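Ice-binding protein 1 (Shewanella frigidimarina, PDB 6BG8) binds ice through its C-terminal DUF3494 domain, the part in this chain, adsorbing the bacterium onto ice and inhibiting ice-crystal growth. Local coordinates at residues V11-L17 and G218-A222; I30-G36 and L60-Y66; Q40-Y45 and S65-D70. One frame throughout, in Å; residues are numbered along the deposited sequence. Where two conformers were deposited one is given.

Contact 1 (V11-L17 and G218-A222)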
ATOM      1  N   VAL A  11      -5.485  -9.661  -3.567  1.00  6.27           N
ATOM      2  CA  VAL A  11      -4.792  -8.804  -2.606  1.00  6.83           C
ATOM      3  C   VAL A  11      -5.544  -7.515  -2.315  1.00 10.05           C
ATOM      4  O   VAL A  11      -5.091  -6.734  -1.468  1.00  8.30           O
ATOM      5  CB  VAL A  11      -3.341  -8.500  -3.043  1.00  7.68           C
ATOM      6  CG1 VAL A  11      -2.625  -9.797  -3.447  1.00 11.83           C
ATOM      7  CG2 VAL A  11      -3.284  -7.451  -4.144  1.00  8.41           C
ATOM      8  N   ALA A  12      -6.689  -7.277  -2.968  1.00  8.43           N
ATOM      9  CA  ALA A  12      -7.552  -6.162  -2.577  1.00 11.76           C
ATOM     10  C   ALA A  12      -7.969  -6.250  -1.112  1.00  7.69           C
ATOM     11  O   ALA A  12      -8.260  -5.225  -0.488  1.00 10.70           O
ATOM     12  CB  ALA A  12      -8.795  -6.120  -3.463  1.00 10.15           C
ATOM     13  N   ARG A  13      -7.993  -7.459  -0.545  1.00  9.02           N
ATOM     14  CA  ARG A  13      -8.420  -7.638   0.839  1.00  8.36           C
ATOM     15  C   ARG A  13      -7.407  -7.110   1.845  1.00  7.30           C
ATOM     16  O   ARG A  13      -7.755  -6.933   3.017  1.00  8.65           O
ATOM     17  CB  ARG A  13      -8.651  -9.121   1.131  1.00  7.46           C
ATOM     18  CG  ARG A  13      -7.369  -9.933   1.077  1.00  8.07           C
ATOM     19  CD  ARG A  13      -7.661 -11.420   1.099  1.00 10.02           C
ATOM     20  NE  ARG A  13      -8.299 -11.763   2.362  1.00  8.04           N
ATOM     21  CZ  ARG A  13      -9.244 -12.681   2.514  1.00 11.91           C
ATOM     22  NH1 ARG A  13      -9.670 -13.387   1.476  1.00  9.99           N
ATOM     23  NH2 ARG A  13      -9.763 -12.887   3.718  1.00 10.47           N
ATOM     24  N   PHE A  14      -6.162  -6.898   1.442  1.00  7.54           N
ATOM     25  CA  PHE A  14      -5.113  -6.573   2.402  1.00  7.67           C
ATOM     26  C   PHE A  14      -5.004  -5.070   2.608  1.00 12.07           C
ATOM     27  O   PHE A  14      -5.023  -4.296   1.644  1.00  8.65           O
ATOM     28  CB  PHE A  14      -3.760  -7.113   1.943  1.00  8.80           C
ATOM     29  CG  PHE A  14      -3.673  -8.606   1.950  1.00  7.14           C
ATOM     30  CD1 PHE A  14      -3.465  -9.304   3.140  1.00  7.76           C
ATOM     31  CD2 PHE A  14      -3.789  -9.321   0.764  1.00  8.85           C
ATOM     32  CE1 PHE A  14      -3.374 -10.695   3.140  1.00  8.67           C
ATOM     33  CE2 PHE A  14      -3.707 -10.706   0.757  1.00  7.92           C
ATOM     34  CZ  PHE A  14      -3.500 -11.398   1.946  1.00  6.53           C
ATOM     35  N   ALA A  15      -4.894  -4.671   3.876  1.00  7.87           N
ATOM     36  CA  ALA A  15      -4.335  -3.367   4.214  1.00  4.35           C
ATOM     37  C   ALA A  15      -2.818  -3.374   4.048  1.00  6.62           C
ATOM     38  O   ALA A  15      -2.228  -2.390   3.588  1.00  8.51           O
ATOM     39  CB  ALA A  15      -4.716  -3.000   5.652  1.00  7.05           C
ATOM     40  N   MET A  16      -2.168  -4.479   4.413  1.00  6.65           N
ATOM     41  CA  MET A  16      -0.722  -4.588   4.322  1.00  8.20           C
ATOM     42  C   MET A  16      -0.348  -6.001   3.915  1.00  6.59           C
ATOM     43  O   MET A  16      -0.920  -6.973   4.416  1.00  6.99           O
ATOM     44  CB  MET A  16      -0.047  -4.237   5.650  1.00  9.35           C
ATOM     45  CG  MET A  16      -0.431  -2.869   6.178  1.00  9.09           C
ATOM     46  SD  MET A  16       0.466  -2.390   7.670  1.00 15.29           S
ATOM     47  CE  MET A  16       0.176  -3.758   8.758  1.00 19.53           C
ATOM     48  N   LEU A  17       0.625  -6.103   3.019  1.00  5.93           N
ATOM     49  CA  LEU A  17       1.046  -7.398   2.501  1.00  4.77           C
ATOM     50  C   LEU A  17       2.515  -7.313   2.127  1.00  5.08           C
ATOM     51  O   LEU A  17       2.918  -6.393   1.410  1.00  7.39           O
ATOM     52  CB  LEU A  17       0.208  -7.795   1.279  1.00  6.73           C
ATOM     53  CG  LEU A  17       0.523  -9.118   0.570  1.00  7.64           C
ATOM     54  CD1 LEU A  17       0.115 -10.312   1.434  1.00  4.91           C
ATOM     55  CD2 LEU A  17      -0.177  -9.186  -0.785  1.00  7.87           C
ATOM     56  N   GLY A 218      -5.210   3.664   2.476  1.00  6.82           N
ATOM     57  CA  GLY A 218      -4.849   3.020   1.226  1.00  6.49           C
ATOM     58  C   GLY A 218      -4.445   1.588   1.459  1.00  7.85           C
ATOM     59  O   GLY A 218      -5.176   0.852   2.121  1.00  8.63           O
ATOM     60  N   ARG A 219      -3.294   1.191   0.928  1.00  5.12           N
ATOM     61  CA  ARG A 219      -2.752  -0.152   1.122  1.00  7.77           C
ATOM     62  C   ARG A 219      -1.233  -0.067   1.069  1.00  7.19           C
ATOM     63  O   ARG A 219      -0.679   0.793   0.385  1.00  7.24           O
ATOM     64  CB  ARG A 219      -3.240  -1.124   0.043  1.00  9.10           C
ATOM     65  CG  ARG A 219      -4.715  -1.472   0.082  1.00  9.82           C
ATOM     66  CD  ARG A 219      -5.045  -2.479  -1.013  1.00  7.89           C
ATOM     67  NE  ARG A 219      -6.450  -2.869  -1.002  1.00  8.50           N
ATOM     68  CZ  ARG A 219      -7.423  -2.150  -1.550  1.00 12.90           C
ATOM     69  NH1 ARG A 219      -7.145  -1.005  -2.162  1.00 14.47           N
ATOM     70  NH2 ARG A 219      -8.673  -2.589  -1.511  1.00 15.05           N
ATOM     71  N   LEU A 220      -0.559  -0.985   1.767  1.00  5.55           N
ATOM     72  CA  LEU A 220       0.906  -1.015   1.807  1.00  7.06           C
ATOM     73  C   LEU A 220       1.404  -2.395   1.389  1.00  6.45           C
ATOM     74  O   LEU A 220       1.234  -3.363   2.131  1.00  8.44           O
ATOM     75  CB  LEU A 220       1.411  -0.658   3.204  1.00  9.22           C
ATOM     76  CG  LEU A 220       0.932   0.712   3.701  1.00  7.38           C
ATOM     77  CD1 LEU A 220       1.307   0.928   5.155  1.00  9.25           C
ATOM     78  CD2 LEU A 220       1.494   1.834   2.811  1.00  7.50           C
ATOM     79  N   PHE A 221       2.033  -2.481   0.211  1.00  5.33           N
ATOM     80  CA  PHE A 221       2.557  -3.728  -0.337  1.00  7.10           C
ATOM     81  C   PHE A 221       4.070  -3.627  -0.478  1.00  8.22           C
ATOM     82  O   PHE A 221       4.575  -2.670  -1.076  1.00  6.82           O
ATOM     83  CB  PHE A 221       1.966  -4.041  -1.726  1.00  8.48           C
ATOM     84  CG  PHE A 221       0.477  -4.263  -1.738  1.00 12.45           C
ATOM     85  CD1 PHE A 221      -0.060  -5.475  -1.351  1.00 20.40           C
ATOM     86  CD2 PHE A 221      -0.383  -3.272  -2.195  1.00 11.33           C
ATOM     87  CE1 PHE A 221      -1.430  -5.685  -1.377  1.00 17.94           C
ATOM     88  CE2 PHE A 221      -1.756  -3.475  -2.218  1.00 15.76           C
ATOM     89  CZ  PHE A 221      -2.279  -4.686  -1.812  1.00 12.72           C
ATOM     90  N   ALA A 222       4.788  -4.631   0.029  1.00  6.26           N
ATOM     91  CA  ALA A 222       6.220  -4.778  -0.217  1.00  7.27           C
ATOM     92  C   ALA A 222       6.411  -6.082  -0.983  1.00  6.97           C
ATOM     93  O   ALA A 222       6.228  -7.166  -0.421  1.00  6.89           O
ATOM     94  CB  ALA A 222       7.013  -4.761   1.091  1.00  7.72           C
TER
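The R219 and F221 side chains are the two bumps that fill the concave side of V11-L17, where the chain leaves a 3-10 turn and bends at A15 into a strand. R219 extends toward A12, its CD 3.2 Å from F14 O, until NE and NH2 both bond A12 O (3.0 and 2.9 Å). The F221 ring enters the hollow between V11, F14 and L17: CZ lies 3.8 Å from V11 CG2, CE1 4.3 Å from F14 CB, and CD1 3.5 Å from L17 CB. F203 stacks on this ring and L95 touches it. On the other sheet face M16 CG lies 4.1 Å from L220 CB. The backbones pair in parallel, L220 N to A15 O (2.8 Å), L17 N to L220 O (2.9 Å) and A222 N to L17 O (2.9 Å), joining an N-terminal strand to one 200 residues later, as in a discontinuous beta-solenoid. The buried R219 guanidinium meets neutral oxygens, A12 O and, outside the contact, N201 OD1, while F221 packs against apolar carbons.

Contact 2 (I30-G36 and L60-Y66)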
ATOM      1  N   ILE A  30      -4.510  -0.528  12.826  1.00  9.41           N
ATOM      2  CA  ILE A  30      -4.834  -0.878  11.444  1.00  9.87           C
ATOM      3  C   ILE A  30      -6.301  -1.283  11.382  1.00  8.09           C
ATOM      4  O   ILE A  30      -6.797  -1.974  12.278  1.00  9.36           O
ATOM      5  CB  ILE A  30      -3.915  -1.999  10.917  1.00  9.73           C
ATOM      6  CG1 ILE A  30      -2.446  -1.618  11.132  1.00 11.38           C
ATOM      7  CG2 ILE A  30      -4.176  -2.275   9.435  1.00  6.62           C
ATOM      8  CD1 ILE A  30      -1.659  -2.655  11.869  1.00 17.75           C
ATOM      9  N   VAL A  31      -6.999  -0.840  10.326  1.00  8.75           N
ATOM     10  CA  VAL A  31      -8.453  -0.959  10.233  1.00  7.35           C
ATOM     11  C   VAL A  31      -8.871  -1.386   8.827  1.00  8.12           C
ATOM     12  O   VAL A  31      -8.318  -0.908   7.830  1.00 10.55           O
ATOM     13  CB  VAL A  31      -9.143   0.376  10.600  1.00 12.10           C
ATOM     14  CG1 VAL A  31     -10.648   0.243  10.512  1.00 17.40           C
ATOM     15  CG2 VAL A  31      -8.731   0.839  11.988  1.00 14.46           C
ATOM     16  N   ASP A  32      -9.848  -2.295   8.758  1.00  8.95           N
ATOM     17  CA  ASP A  32     -10.648  -2.600   7.564  1.00  8.20           C
ATOM     18  C   ASP A  32      -9.880  -3.369   6.496  1.00 10.73           C
ATOM     19  O   ASP A  32     -10.328  -3.440   5.346  1.00  9.76           O
ATOM     20  CB  ASP A  32     -11.242  -1.328   6.938  1.00  9.01           C
ATOM     21  CG  ASP A  32     -12.360  -0.723   7.780  1.00 15.72           C
ATOM     22  OD1 ASP A  32     -12.950  -1.444   8.611  1.00 10.41           O
ATOM     23  OD2 ASP A  32     -12.666   0.476   7.593  1.00 16.09           O
ATOM     24  N   GLY A  33      -8.735  -3.952   6.837  1.00  8.82           N
ATOM     25  CA  GLY A  33      -8.009  -4.778   5.891  1.00 10.56           C
ATOM     26  C   GLY A  33      -7.256  -5.873   6.614  1.00  8.71           C
ATOM     27  O   GLY A  33      -7.047  -5.814   7.827  1.00 10.74           O
ATOM     28  N   ASP A  34      -6.830  -6.863   5.842  1.00  9.28           N
ATOM     29  CA  ASP A  34      -6.067  -7.999   6.344  1.00  6.38           C
ATOM     30  C   ASP A  34      -4.564  -7.715   6.309  1.00  7.12           C
ATOM     31  O   ASP A  34      -4.089  -6.800   5.634  1.00  7.42           O
ATOM     32  CB  ASP A  34      -6.367  -9.247   5.506  1.00  7.00           C
ATOM     33  CG  ASP A  34      -7.795  -9.722   5.662  1.00 10.41           C
ATOM     34  OD1 ASP A  34      -8.361  -9.556   6.760  1.00  8.96           O
ATOM     35  OD2 ASP A  34      -8.356 -10.252   4.688  1.00  9.19           O
ATOM     36  N   LEU A  35      -3.816  -8.535   7.040  1.00  6.67           N
ATOM     37  CA  LEU A  35      -2.359  -8.527   7.015  1.00  5.20           C
ATOM     38  C   LEU A  35      -1.877  -9.858   6.457  1.00  7.02           C
ATOM     39  O   LEU A  35      -2.438 -10.913   6.774  1.00  9.37           O
ATOM     40  CB  LEU A  35      -1.778  -8.319   8.417  1.00  7.20           C
ATOM     41  CG  LEU A  35      -1.448  -6.888   8.854  1.00  9.15           C
ATOM     42  CD1 LEU A  35      -2.612  -5.932   8.616  1.00  8.30           C
ATOM     43  CD2 LEU A  35      -1.017  -6.852  10.325  1.00  9.90           C
ATOM     44  N   GLY A  36      -0.838  -9.812   5.630  1.00  7.62           N
ATOM     45  CA  GLY A  36      -0.292 -11.048   5.113  1.00  5.78           C
ATOM     46  C   GLY A  36       1.206 -11.016   4.929  1.00  8.71           C
ATOM     47  O   GLY A  36       1.763  -9.987   4.537  1.00  6.57           O
ATOM     48  N   LEU A  60      -5.379  -4.530  15.157  1.00  6.75           N
ATOM     49  CA  LEU A  60      -6.017  -4.692  13.858  1.00  6.75           C
ATOM     50  C   LEU A  60      -7.508  -4.904  14.064  1.00  7.67           C
ATOM     51  O   LEU A  60      -7.917  -5.847  14.745  1.00  8.93           O
ATOM     52  CB  LEU A  60      -5.399  -5.876  13.106  1.00  8.22           C
ATOM     53  CG  LEU A  60      -6.041  -6.304  11.791  1.00  8.53           C
ATOM     54  CD1 LEU A  60      -5.912  -5.181  10.782  1.00  9.79           C
ATOM     55  CD2 LEU A  60      -5.358  -7.576  11.275  1.00  8.30           C
ATOM     56  N   THR A  61      -8.322  -4.030  13.479  1.00  7.14           N
ATOM     57  CA  THR A  61      -9.775  -4.091  13.569  0.87  9.32           C
ATOM     58  C   THR A  61     -10.363  -4.376  12.190  1.00  8.68           C
ATOM     59  O   THR A  61      -9.905  -3.803  11.200  1.00 11.17           O
ATOM     60  CB  THR A  61     -10.320  -2.767  14.111  0.87 11.20           C
ATOM     61  OG1 THR A  61      -9.743  -2.508  15.397  0.87 15.32           O
ATOM     62  CG2 THR A  61     -11.840  -2.811  14.220  0.87 16.41           C
ATOM     63  N   ASN A  62     -11.376  -5.247  12.131  1.00 11.97           N
ATOM     64  CA  ASN A  62     -12.036  -5.625  10.879  1.00  8.99           C
ATOM     65  C   ASN A  62     -11.025  -6.191   9.878  1.00  8.26           C
ATOM     66  O   ASN A  62     -10.994  -5.819   8.702  1.00 11.51           O
ATOM     67  CB  ASN A  62     -12.813  -4.452  10.273  1.00 12.12           C
ATOM     68  CG  ASN A  62     -13.772  -4.898   9.186  1.00 21.34           C
ATOM     69  OD1 ASN A  62     -14.123  -6.073   9.119  1.00 15.14           O
ATOM     70  ND2 ASN A  62     -14.195  -3.969   8.325  1.00 13.06           N
ATOM     71  N   GLY A  63     -10.184  -7.091  10.369  1.00  6.59           N
ATOM     72  CA  GLY A  63      -9.203  -7.751   9.532  1.00  9.45           C
ATOM     73  C   GLY A  63      -8.519  -8.835  10.330  1.00  7.18           C
ATOM     74  O   GLY A  63      -8.612  -8.872  11.561  1.00  7.90           O
ATOM     75  N   LEU A  64      -7.846  -9.730   9.607  1.00  6.53           N
ATOM     76  CA  LEU A  64      -7.072 -10.800  10.218  1.00  9.26           C
ATOM     77  C   LEU A  64      -5.685 -10.833   9.592  1.00  8.81           C
ATOM     78  O   LEU A  64      -5.466 -10.326   8.488  1.00  8.05           O
ATOM     79  CB  LEU A  64      -7.755 -12.170  10.046  1.00 11.07           C
ATOM     80  CG  LEU A  64      -9.128 -12.331  10.701  1.00 12.88           C
ATOM     81  CD1 LEU A  64      -9.815 -13.592  10.185  1.00 13.72           C
ATOM     82  CD2 LEU A  64      -8.976 -12.371  12.216  1.00 10.48           C
ATOM     83  N   SER A  65      -4.746 -11.448  10.305  1.00  7.92           N
ATOM     84  CA  SER A  65      -3.405 -11.673   9.789  1.00  7.56           C
ATOM     85  C   SER A  65      -3.242 -13.112   9.311  1.00  9.50           C
ATOM     86  O   SER A  65      -3.902 -14.033   9.802  1.00  7.25           O
ATOM     87  CB  SER A  65      -2.350 -11.362  10.849  1.00  4.90           C
ATOM     88  OG  SER A  65      -2.475 -12.251  11.948  1.00  8.28           O
ATOM     89  N   TYR A  66      -2.349 -13.295   8.340  1.00  6.76           N
ATOM     90  CA  TYR A  66      -2.195 -14.556   7.631  1.00  7.42           C
ATOM     91  C   TYR A  66      -0.728 -14.843   7.378  1.00  4.88           C
ATOM     92  O   TYR A  66       0.040 -13.931   7.052  1.00  8.12           O
ATOM     93  CB  TYR A  66      -2.928 -14.524   6.284  1.00  6.57           C
ATOM     94  CG  TYR A  66      -4.419 -14.435   6.423  1.00  7.22           C
ATOM     95  CD1 TYR A  66      -5.174 -15.555   6.756  1.00  8.71           C
ATOM     96  CD2 TYR A  66      -5.080 -13.222   6.230  1.00  5.20           C
ATOM     97  CE1 TYR A  66      -6.549 -15.470   6.902  1.00  7.78           C
ATOM     98  CE2 TYR A  66      -6.452 -13.132   6.364  1.00  7.23           C
ATOM     99  CZ  TYR A  66      -7.180 -14.256   6.692  1.00 10.55           C
ATOM    100  OH  TYR A  66      -8.547 -14.166   6.822  1.00  9.14           O
TER
HETATM  101  O   HOH W   1      -7.549  -1.110  14.877  1.00 10.29           O
HETATM  102  O   HOH W   2      -9.882 -11.809   6.902  1.00 14.94           O
HETATM  103  O   HOH W   3     -10.620  -6.993   6.212  1.00 20.32           O
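Two successive layers of the beta-solenoid, I30-G36 and L60-Y66, stack in parallel, turning the same corner: D32 and N62 both have positive phi, and paired CA atoms stay 4.3 to 4.8 Å apart. L60, with the most buried surface (76 Å²), bridges the bend from inside. Its CD1 lies 3.6 Å from I30 CG2 and 4.0 Å from L35 CD1, so a single methyl joins both strands. L35 (67 Å²) shares that face, its CB 3.9 Å from S65 CB, while its backbone continues the ladder: L35 N donates to L64 O at 2.8 Å, and Y66 N returns a weak bond to L35 O at 2.9 Å. Y66 (59 Å²) projects from the opposite face, where Y66 CE2 lies 3.7 Å from D34 CG, itself salt-bridged to R13, and the ring meets F87 of helix 84-103 edge-to-face. At the corner, G63 CA sits 3.4 Å from G33 O, where a CB would clash, and N62 ND2 donates to D32 OD1 at 2.8 Å.

Contact 3 (Q40-Y45 and S65-D70); sequences QARSYY and SYAGDD
At one end of the beta-solenoid, the loop Q40-Y45 packs against the chain leaving strand 65-66: a 3-10 turn and a type I turn are joined through R42, in a bidentate arginine-carboxylate salt bridge. Build Q40-A41 extended, R42-Y44 as one 3-10 turn (phi/psi near -53/-24, -62/-15 and -86/-1; Y44 N to A41 O 2.9 Å, Y45 N to R42 O 3.0 Å), and Y45 extended again. S65-A67 is extended, and A67-D70 makes the type I beta turn, closed by D70 N to A67 O, 3.0 Å. The CA atoms of R42 and A67 are 5.2 Å apart, those of A41 and D69 5.5 Å. R42 takes chi1 and chi2 t, chi3 m, and points toward the second segment.

Beginning at S65, with chi1 p, OG accepts R42 NH2 (3.0 Å) and NH1 (3.2 Å) and also bonds G55 O; S65 O receives a weak bond from R42 NH1 (3.0 Å). The CA-to-CB bond of Y66 points away from the loop. The A67 CB packs 3.5 Å from R42 N and 3.9 Å from R42 CB. At G68, a water lies 2.9 Å from G68 N and 2.7 Å from Q40 O, bonding both. D69, chi1 p, accepts R42 N at OD1 (2.8 Å). D70, chi1 m, meets the guanidinium edge-on, R42 NE to OD1 2.8 Å and NH1 to OD2 2.9 Å; OD2 also takes A67 N (3.0 Å). Y45, chi1 m, completes the contact: its OH donates to Y66 O at 2.8 Å.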
ATOM      1  N   GLN A  40       7.473 -16.088   4.388  1.00  7.69           N
ATOM      2  CA  GLN A  40       8.052 -16.485   5.668  1.00  7.27           C
ATOM      3  C   GLN A  40       6.920 -16.854   6.620  1.00  7.06           C
ATOM      4  O   GLN A  40       5.752 -16.546   6.380  1.00  7.79           O
ATOM      5  CB  GLN A  40       8.919 -15.383   6.293  1.00  7.67           C
ATOM      6  CG  GLN A  40      10.123 -14.925   5.467  1.00  6.98           C
ATOM      7  CD  GLN A  40      11.277 -15.933   5.438  1.00 13.17           C
ATOM      8  OE1 GLN A  40      11.197 -17.005   6.034  1.00  7.48           O
ATOM      9  NE2 GLN A  40      12.352 -15.583   4.734  1.00  8.47           N
ATOM     10  N   ALA A  41       7.282 -17.526   7.712  1.00  7.11           N
ATOM     11  CA  ALA A  41       6.305 -17.965   8.703  1.00 10.07           C
ATOM     12  C   ALA A  41       5.791 -16.790   9.546  1.00  8.69           C
ATOM     13  O   ALA A  41       6.334 -15.687   9.531  1.00  7.69           O
ATOM     14  CB  ALA A  41       6.916 -19.027   9.616  1.00  7.62           C
ATOM     15  N   ARG A  42       4.712 -17.062  10.292  1.00  7.42           N
ATOM     16  CA  ARG A  42       4.093 -16.099  11.201  1.00  9.24           C
ATOM     17  C   ARG A  42       5.089 -15.488  12.184  1.00  7.36           C
ATOM     18  O   ARG A  42       4.850 -14.389  12.695  1.00  8.79           O
ATOM     19  CB  ARG A  42       2.954 -16.796  11.967  1.00 10.05           C
ATOM     20  CG  ARG A  42       2.364 -16.011  13.133  1.00  7.19           C
ATOM     21  CD  ARG A  42       1.013 -16.576  13.544  1.00  7.97           C
ATOM     22  NE  ARG A  42       0.009 -16.389  12.505  1.00  4.94           N
ATOM     23  CZ  ARG A  42      -0.688 -15.269  12.321  1.00  5.57           C
ATOM     24  NH1 ARG A  42      -1.580 -15.212  11.338  1.00  6.42           N
ATOM     25  NH2 ARG A  42      -0.504 -14.216  13.122  1.00  8.95           N
ATOM     26  N   SER A  43       6.195 -16.177  12.463  1.00  9.89           N
ATOM     27  CA  SER A  43       7.211 -15.623  13.352  1.00  8.75           C
ATOM     28  C   SER A  43       7.819 -14.336  12.804  1.00  9.38           C
ATOM     29  O   SER A  43       8.457 -13.588  13.556  1.00  8.84           O
ATOM     30  CB  SER A  43       8.303 -16.662  13.595  1.00 10.76           C
ATOM     31  OG  SER A  43       8.919 -17.041  12.382  1.00 12.19           O
ATOM     32  N   TYR A  44       7.620 -14.038  11.527  1.00  8.45           N
ATOM     33  CA  TYR A  44       8.167 -12.820  10.958  1.00  7.41           C
ATOM     34  C   TYR A  44       7.258 -11.611  11.153  1.00  7.21           C
ATOM     35  O   TYR A  44       7.627 -10.513  10.732  1.00  9.84           O
ATOM     36  CB  TYR A  44       8.484 -13.036   9.467  1.00  7.95           C
ATOM     37  CG  TYR A  44       9.852 -13.655   9.253  1.00  7.75           C
ATOM     38  CD1 TYR A  44      10.094 -14.984   9.567  1.00 11.09           C
ATOM     39  CD2 TYR A  44      10.909 -12.895   8.763  1.00 10.29           C
ATOM     40  CE1 TYR A  44      11.359 -15.546   9.372  1.00  8.35           C
ATOM     41  CE2 TYR A  44      12.165 -13.443   8.571  1.00 11.90           C
ATOM     42  CZ  TYR A  44      12.384 -14.772   8.879  1.00 12.02           C
ATOM     43  OH  TYR A  44      13.635 -15.314   8.695  1.00 15.14           O
ATOM     44  N   TYR A  45       6.084 -11.783  11.773  1.00  7.77           N
ATOM     45  CA  TYR A  45       5.354 -10.657  12.344  1.00  8.81           C
ATOM     46  C   TYR A  45       6.057 -10.219  13.622  1.00 11.76           C
ATOM     47  O   TYR A  45       6.385 -11.056  14.468  1.00  9.12           O
ATOM     48  CB  TYR A  45       3.910 -11.049  12.673  1.00  8.06           C
ATOM     49  CG  TYR A  45       2.968 -11.158  11.501  1.00  7.95           C
ATOM     50  CD1 TYR A  45       2.542 -10.018  10.816  1.00  8.43           C
ATOM     51  CD2 TYR A  45       2.476 -12.390  11.093  1.00  8.24           C
ATOM     52  CE1 TYR A  45       1.656 -10.114   9.741  1.00  7.43           C
ATOM     53  CE2 TYR A  45       1.593 -12.494  10.016  1.00  8.85           C
ATOM     54  CZ  TYR A  45       1.186 -11.351   9.349  1.00  6.79           C
ATOM     55  OH  TYR A  45       0.311 -11.450   8.282  1.00  6.97           O
ATOM     56  N   SER A  65      -4.746 -11.448  10.305  1.00  7.92           N
ATOM     57  CA  SER A  65      -3.405 -11.673   9.789  1.00  7.56           C
ATOM     58  C   SER A  65      -3.242 -13.112   9.311  1.00  9.50           C
ATOM     59  O   SER A  65      -3.902 -14.033   9.802  1.00  7.25           O
ATOM     60  CB  SER A  65      -2.350 -11.362  10.849  1.00  4.90           C
ATOM     61  OG  SER A  65      -2.475 -12.251  11.948  1.00  8.28           O
ATOM     62  N   TYR A  66      -2.349 -13.295   8.340  1.00  6.76           N
ATOM     63  CA  TYR A  66      -2.195 -14.556   7.631  1.00  7.42           C
ATOM     64  C   TYR A  66      -0.728 -14.843   7.378  1.00  4.88           C
ATOM     65  O   TYR A  66       0.040 -13.931   7.052  1.00  8.12           O
ATOM     66  CB  TYR A  66      -2.928 -14.524   6.284  1.00  6.57           C
ATOM     67  CG  TYR A  66      -4.419 -14.435   6.423  1.00  7.22           C
ATOM     68  CD1 TYR A  66      -5.174 -15.555   6.756  1.00  8.71           C
ATOM     69  CD2 TYR A  66      -5.080 -13.222   6.230  1.00  5.20           C
ATOM     70  CE1 TYR A  66      -6.549 -15.470   6.902  1.00  7.78           C
ATOM     71  CE2 TYR A  66      -6.452 -13.132   6.364  1.00  7.23           C
ATOM     72  CZ  TYR A  66      -7.180 -14.256   6.692  1.00 10.55           C
ATOM     73  OH  TYR A  66      -8.547 -14.166   6.822  1.00  9.14           O
ATOM     74  N   ALA A  67      -0.350 -16.114   7.529  1.00  6.21           N
ATOM     75  CA  ALA A  67       0.945 -16.614   7.093  1.00  7.73           C
ATOM     76  C   ALA A  67       0.775 -18.062   6.659  1.00 10.23           C
ATOM     77  O   ALA A  67      -0.162 -18.745   7.070  1.00  7.22           O
ATOM     78  CB  ALA A  67       2.010 -16.498   8.189  1.00  8.18           C
ATOM     79  N   GLY A  68       1.683 -18.519   5.797  1.00  8.33           N
ATOM     80  CA  GLY A  68       1.510 -19.823   5.176  1.00  7.88           C
ATOM     81  C   GLY A  68       1.690 -21.000   6.113  1.00  8.72           C
ATOM     82  O   GLY A  68       1.223 -22.104   5.798  1.00 11.66           O
ATOM     83  N   ASP A  69       2.362 -20.803   7.242  1.00  7.44           N
ATOM     84  CA  ASP A  69       2.473 -21.869   8.231  1.00 10.16           C
ATOM     85  C   ASP A  69       1.249 -21.964   9.137  1.00  9.96           C
ATOM     86  O   ASP A  69       1.193 -22.875   9.970  1.00 10.47           O
ATOM     87  CB  ASP A  69       3.735 -21.675   9.085  1.00 10.44           C
ATOM     88  CG  ASP A  69       3.647 -20.455   9.978  1.00 10.50           C
ATOM     89  OD1 ASP A  69       3.339 -19.365   9.442  1.00 10.27           O
ATOM     90  OD2 ASP A  69       3.870 -20.578  11.208  1.00  8.60           O
ATOM     91  N   ASP A  70       0.276 -21.061   8.994  1.00  6.90           N
ATOM     92  CA  ASP A  70      -0.917 -21.086   9.841  1.00  7.52           C
ATOM     93  C   ASP A  70      -1.650 -22.409   9.684  1.00  8.68           C
ATOM     94  O   ASP A  70      -2.137 -22.734   8.594  1.00  9.31           O
ATOM     95  CB  ASP A  70      -1.855 -19.926   9.487  1.00  7.21           C
ATOM     96  CG  ASP A  70      -1.364 -18.582  10.004  1.00  9.34           C
ATOM     97  OD1 ASP A  70      -0.413 -18.553  10.802  1.00  9.15           O
ATOM     98  OD2 ASP A  70      -1.935 -17.543   9.600  1.00  7.49           O
TER
HETATM   99  O   HOH W   4       3.734 -16.879   4.642  1.00  6.83           O
HETATM  100  O   HOH W   5       5.737 -19.139  12.823  1.00  9.02           O

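Burial falls and polarity rises with distance from the chain's centre: the contact centres lie about 5, 13 and 19 Å from it for contacts 1, 2 and 3. Contact 1 is core, joining strands distant in sequence; contact 2 is partly buried, with an apolar inner side and a polar corner; contact 3 is a peripheral loop contact held chiefly by a salt bridge and side-chain hydrogen bonds. Strands 14-18 and 34-37 are sheet neighbours, so contacts 1 and 2 meet directly, through the R13 NE to D34 OD2 salt bridge (2.8 Å) and M16 CE against L35 CG (3.5 Å). Contacts 2 and 3 share S65 and Y66 of strand 65-66.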